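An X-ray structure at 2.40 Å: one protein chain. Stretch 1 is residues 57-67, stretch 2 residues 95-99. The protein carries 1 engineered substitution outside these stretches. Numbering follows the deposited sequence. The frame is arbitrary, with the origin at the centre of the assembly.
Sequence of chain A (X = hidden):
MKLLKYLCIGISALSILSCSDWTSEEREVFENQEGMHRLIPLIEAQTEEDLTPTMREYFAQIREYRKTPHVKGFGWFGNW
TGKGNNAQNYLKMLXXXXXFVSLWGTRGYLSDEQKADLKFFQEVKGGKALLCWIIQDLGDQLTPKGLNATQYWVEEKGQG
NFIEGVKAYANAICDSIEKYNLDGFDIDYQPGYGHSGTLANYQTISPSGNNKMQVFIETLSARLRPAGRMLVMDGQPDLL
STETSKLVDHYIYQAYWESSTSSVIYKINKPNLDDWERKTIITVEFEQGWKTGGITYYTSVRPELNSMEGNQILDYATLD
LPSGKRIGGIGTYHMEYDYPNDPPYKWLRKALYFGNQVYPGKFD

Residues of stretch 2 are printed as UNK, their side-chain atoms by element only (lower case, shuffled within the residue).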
# COMPACT_ATOMS: atom_id res chain seq x y z
N GLU A 57 -8.99 -14.89 -20.96
CA GLU A 57 -9.60 -15.81 -19.98
C GLU A 57 -8.64 -15.93 -18.80
O GLU A 57 -9.12 -15.91 -17.65
CB GLU A 57 -9.95 -17.16 -20.63
CG GLU A 57 -10.53 -18.22 -19.67
CD GLU A 57 -11.77 -17.87 -18.81
OE1 GLU A 57 -12.87 -17.65 -19.40
OE2 GLU A 57 -11.65 -17.83 -17.54
N TYR A 58 -7.34 -16.03 -19.05
CA TYR A 58 -6.32 -16.16 -17.98
C TYR A 58 -6.48 -14.97 -17.04
O TYR A 58 -6.49 -15.20 -15.85
CB TYR A 58 -4.88 -16.15 -18.50
CG TYR A 58 -3.85 -15.91 -17.42
CD1 TYR A 58 -3.68 -16.82 -16.39
CD2 TYR A 58 -3.08 -14.75 -17.38
CE1 TYR A 58 -2.75 -16.60 -15.38
CE2 TYR A 58 -2.14 -14.51 -16.37
CZ TYR A 58 -1.97 -15.45 -15.36
OH TYR A 58 -1.05 -15.28 -14.36
N PHE A 59 -6.53 -13.74 -17.55
CA PHE A 59 -6.50 -12.54 -16.67
C PHE A 59 -7.88 -12.34 -16.05
O PHE A 59 -7.98 -11.58 -15.10
CB PHE A 59 -6.05 -11.28 -17.43
CG PHE A 59 -4.58 -11.18 -17.73
CD1 PHE A 59 -3.65 -11.10 -16.71
CD2 PHE A 59 -4.12 -11.12 -19.03
CE1 PHE A 59 -2.30 -10.99 -16.98
CE2 PHE A 59 -2.77 -11.00 -19.29
CZ PHE A 59 -1.85 -10.94 -18.27
N ALA A 60 -8.92 -12.98 -16.59
CA ALA A 60 -10.30 -12.98 -16.03
C ALA A 60 -10.28 -13.73 -14.69
O ALA A 60 -10.88 -13.21 -13.73
CB ALA A 60 -11.28 -13.58 -17.00
N GLN A 61 -9.59 -14.86 -14.62
CA GLN A 61 -9.42 -15.62 -13.37
C GLN A 61 -8.56 -14.80 -12.41
O GLN A 61 -8.80 -14.88 -11.19
CB GLN A 61 -8.73 -16.96 -13.58
CG GLN A 61 -9.23 -17.65 -14.82
CD GLN A 61 -10.17 -18.77 -14.48
OE1 GLN A 61 -10.98 -18.65 -13.57
NE2 GLN A 61 -10.03 -19.87 -15.23
N ILE A 62 -7.58 -14.06 -12.92
CA ILE A 62 -6.72 -13.24 -12.02
C ILE A 62 -7.62 -12.19 -11.39
O ILE A 62 -7.56 -12.02 -10.18
CB ILE A 62 -5.50 -12.64 -12.74
CG1 ILE A 62 -4.58 -13.74 -13.27
CG2 ILE A 62 -4.74 -11.69 -11.83
CD1 ILE A 62 -4.19 -14.74 -12.21
N ARG A 63 -8.44 -11.54 -12.22
CA ARG A 63 -9.38 -10.48 -11.79
C ARG A 63 -10.36 -11.06 -10.75
O ARG A 63 -10.65 -10.31 -9.79
CB ARG A 63 -10.08 -9.88 -13.01
CG ARG A 63 -9.49 -8.56 -13.48
CD ARG A 63 -10.33 -7.92 -14.59
NE ARG A 63 -9.83 -8.32 -15.90
CZ ARG A 63 -10.43 -9.13 -16.76
NH1 ARG A 63 -11.64 -9.61 -16.52
NH2 ARG A 63 -9.82 -9.44 -17.89
N GLU A 64 -10.82 -12.31 -10.92
CA GLU A 64 -11.70 -13.03 -9.95
C GLU A 64 -10.95 -13.20 -8.63
O GLU A 64 -11.41 -12.69 -7.60
CB GLU A 64 -12.18 -14.37 -10.51
CG GLU A 64 -13.38 -14.27 -11.44
CD GLU A 64 -14.73 -13.86 -10.83
OE1 GLU A 64 -14.92 -12.67 -10.46
OE2 GLU A 64 -15.61 -14.75 -10.73
N TYR A 65 -9.84 -13.91 -8.66
CA TYR A 65 -8.92 -14.13 -7.51
C TYR A 65 -8.80 -12.89 -6.61
O TYR A 65 -8.79 -12.98 -5.37
CB TYR A 65 -7.53 -14.44 -8.07
CG TYR A 65 -6.49 -14.69 -7.02
CD1 TYR A 65 -6.57 -15.83 -6.24
CD2 TYR A 65 -5.45 -13.80 -6.81
CE1 TYR A 65 -5.64 -16.09 -5.25
CE2 TYR A 65 -4.51 -14.03 -5.81
CZ TYR A 65 -4.60 -15.20 -5.05
OH TYR A 65 -3.67 -15.49 -4.09
N ARG A 66 -8.60 -11.75 -7.23
CA ARG A 66 -8.30 -10.45 -6.57
C ARG A 66 -9.39 -10.19 -5.51
O ARG A 66 -9.13 -9.47 -4.55
CB ARG A 66 -8.30 -9.41 -7.70
CG ARG A 66 -7.45 -8.17 -7.50
CD ARG A 66 -6.32 -8.11 -8.52
NE ARG A 66 -5.20 -8.88 -8.03
CZ ARG A 66 -4.10 -9.15 -8.70
NH1 ARG A 66 -3.93 -8.75 -9.95
NH2 ARG A 66 -3.17 -9.85 -8.07
N LYS A 67 -10.58 -10.72 -5.76
CA LYS A 67 -11.85 -10.40 -5.06
C LYS A 67 -12.13 -11.50 -4.04
O LYS A 67 -12.88 -11.25 -3.11
CB LYS A 67 -12.96 -10.25 -6.11
CG LYS A 67 -12.81 -9.06 -7.06
CD LYS A 67 -14.01 -8.77 -7.97
CE LYS A 67 -14.68 -9.98 -8.60
NZ LYS A 67 -14.41 -10.08 -10.06
N UNK A 95 4.51 -9.17 -10.86
CA UNK A 95 3.89 -10.47 -10.62
C UNK A 95 2.37 -10.36 -10.55
O UNK A 95 1.85 -9.40 -10.00
c UNK A 95 5.59 -8.83 -9.92
c UNK A 95 5.82 -10.15 -9.22
c UNK A 95 4.47 -10.86 -9.27
N UNK A 96 1.68 -11.30 -11.18
CA UNK A 96 0.21 -11.30 -11.34
C UNK A 96 -0.47 -11.40 -9.97
O UNK A 96 -1.64 -11.11 -9.89
o UNK A 96 0.65 -11.09 -14.00
c UNK A 96 0.22 -12.24 -13.70
o UNK A 96 0.10 -13.21 -14.52
c UNK A 96 -0.23 -12.44 -12.27
N UNK A 97 0.25 -11.81 -8.93
CA UNK A 97 -0.25 -12.02 -7.55
C UNK A 97 -0.22 -10.70 -6.75
O UNK A 97 -0.71 -10.70 -5.62
o UNK A 97 2.02 -12.67 -6.95
c UNK A 97 0.63 -13.05 -6.86
N UNK A 98 0.40 -9.64 -7.25
CA UNK A 98 0.33 -8.31 -6.59
C UNK A 98 -1.08 -7.73 -6.76
O UNK A 98 -1.50 -7.57 -7.89
c UNK A 98 1.38 -7.37 -7.20
c UNK A 98 2.77 -7.67 -6.66
c UNK A 98 1.02 -5.93 -6.95
N UNK A 99 -1.74 -7.36 -5.65
CA UNK A 99 -3.14 -6.85 -5.64
C UNK A 99 -3.18 -5.35 -5.80
O UNK A 99 -4.05 -4.87 -6.56
c UNK A 99 -4.06 -8.70 -4.31
o UNK A 99 -3.32 -9.37 -3.60
o UNK A 99 -4.91 -9.17 -5.07
c UNK A 99 -3.84 -7.21 -4.34

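Position 95 opens the segment with three side-chain carbons and no heteroatom. The chain of carbons closes back onto the backbone N, one of them lying about 1.5 Å from that N at position 95, and a five-membered ring of this kind belongs to proline alone. The residue is Pro 95. Its ring touches nothing on the helix; its contribution is to the backbone, where its O accepts a hydrogen bond from the N of position 98 at 3.1 Å and so closes a type I turn.

Position 96 carries two carbons, the second bearing two oxygens. Two oxygens and no nitrogen make this a short carboxylate rather than its amide: Asp 96. The CA-to-CB bond points toward the helix, and OD2 takes a very short hydrogen bond, 2.4 Å, from Tyr 58 OH, lying at the edge of the tyrosine ring and near its plane. The same OD2 stands 4.1 Å from Phe 59 CE1, while OD1 is satisfied elsewhere in the structure.

Position 97 has one carbon followed by one oxygen, with no branch: a hydroxymethyl group, hence Ser 97. Its CA-to-CB bond points away from the helix, with chi1 in the p well, and the nearest approach of its side chain to stretch 1 is CB of Ser 97 to Arg 66 NH2, 5.1 Å. What meets stretch 1 here is backbone, the C of Ser 97 sitting 3.3 Å from Arg 66 NH2.

Position 98 shows three carbons, the first carrying the other two, and no ring: a beta-branched hydrocarbon, Val 98. It too directs its CA-to-CB bond away from the helix and is buried. Its carbonyl O lies over one face of the Arg 66 guanidinium, 2.8 Å from NH2, but the angle is too poor for a hydrogen bond.

Position 99 repeats the pattern of two carbons with two oxygens on the second, so it is Asp 99. Its CB leaves sideways, yet the carboxylate reaches stretch 1: OD1 accepts a hydrogen bond from Arg 66 NE at 3.0 Å as part of a salt bridge, and OD2 is bonded elsewhere.

The contact works through one long side chain reading a turn. Arg 66 leaves its CA sideways and brings its guanidinium to the loop, where NH2 donates to Asp 96 O at 2.7 Å and NH1 adds a weak bond to that same O at 3.3 Å. The arginine thus combines charge pairing at Asp 99 with recognition of a carbonyl that the turn presents. About two turns earlier in the helix, Tyr 58 holds the Asp 96 side chain, so this residue is gripped at both carboxylate and carbonyl. Between these polar anchors Ile 62 supplies packing, its CG2 3.7 Å from Asp 96 O. The rule is economical: with 339 Å² buried in all, two acidic side chains and one turn carbonyl supply the acceptors for every hydrogen bond across the contact.

Stretch 2, residues 95-99: PDSVD
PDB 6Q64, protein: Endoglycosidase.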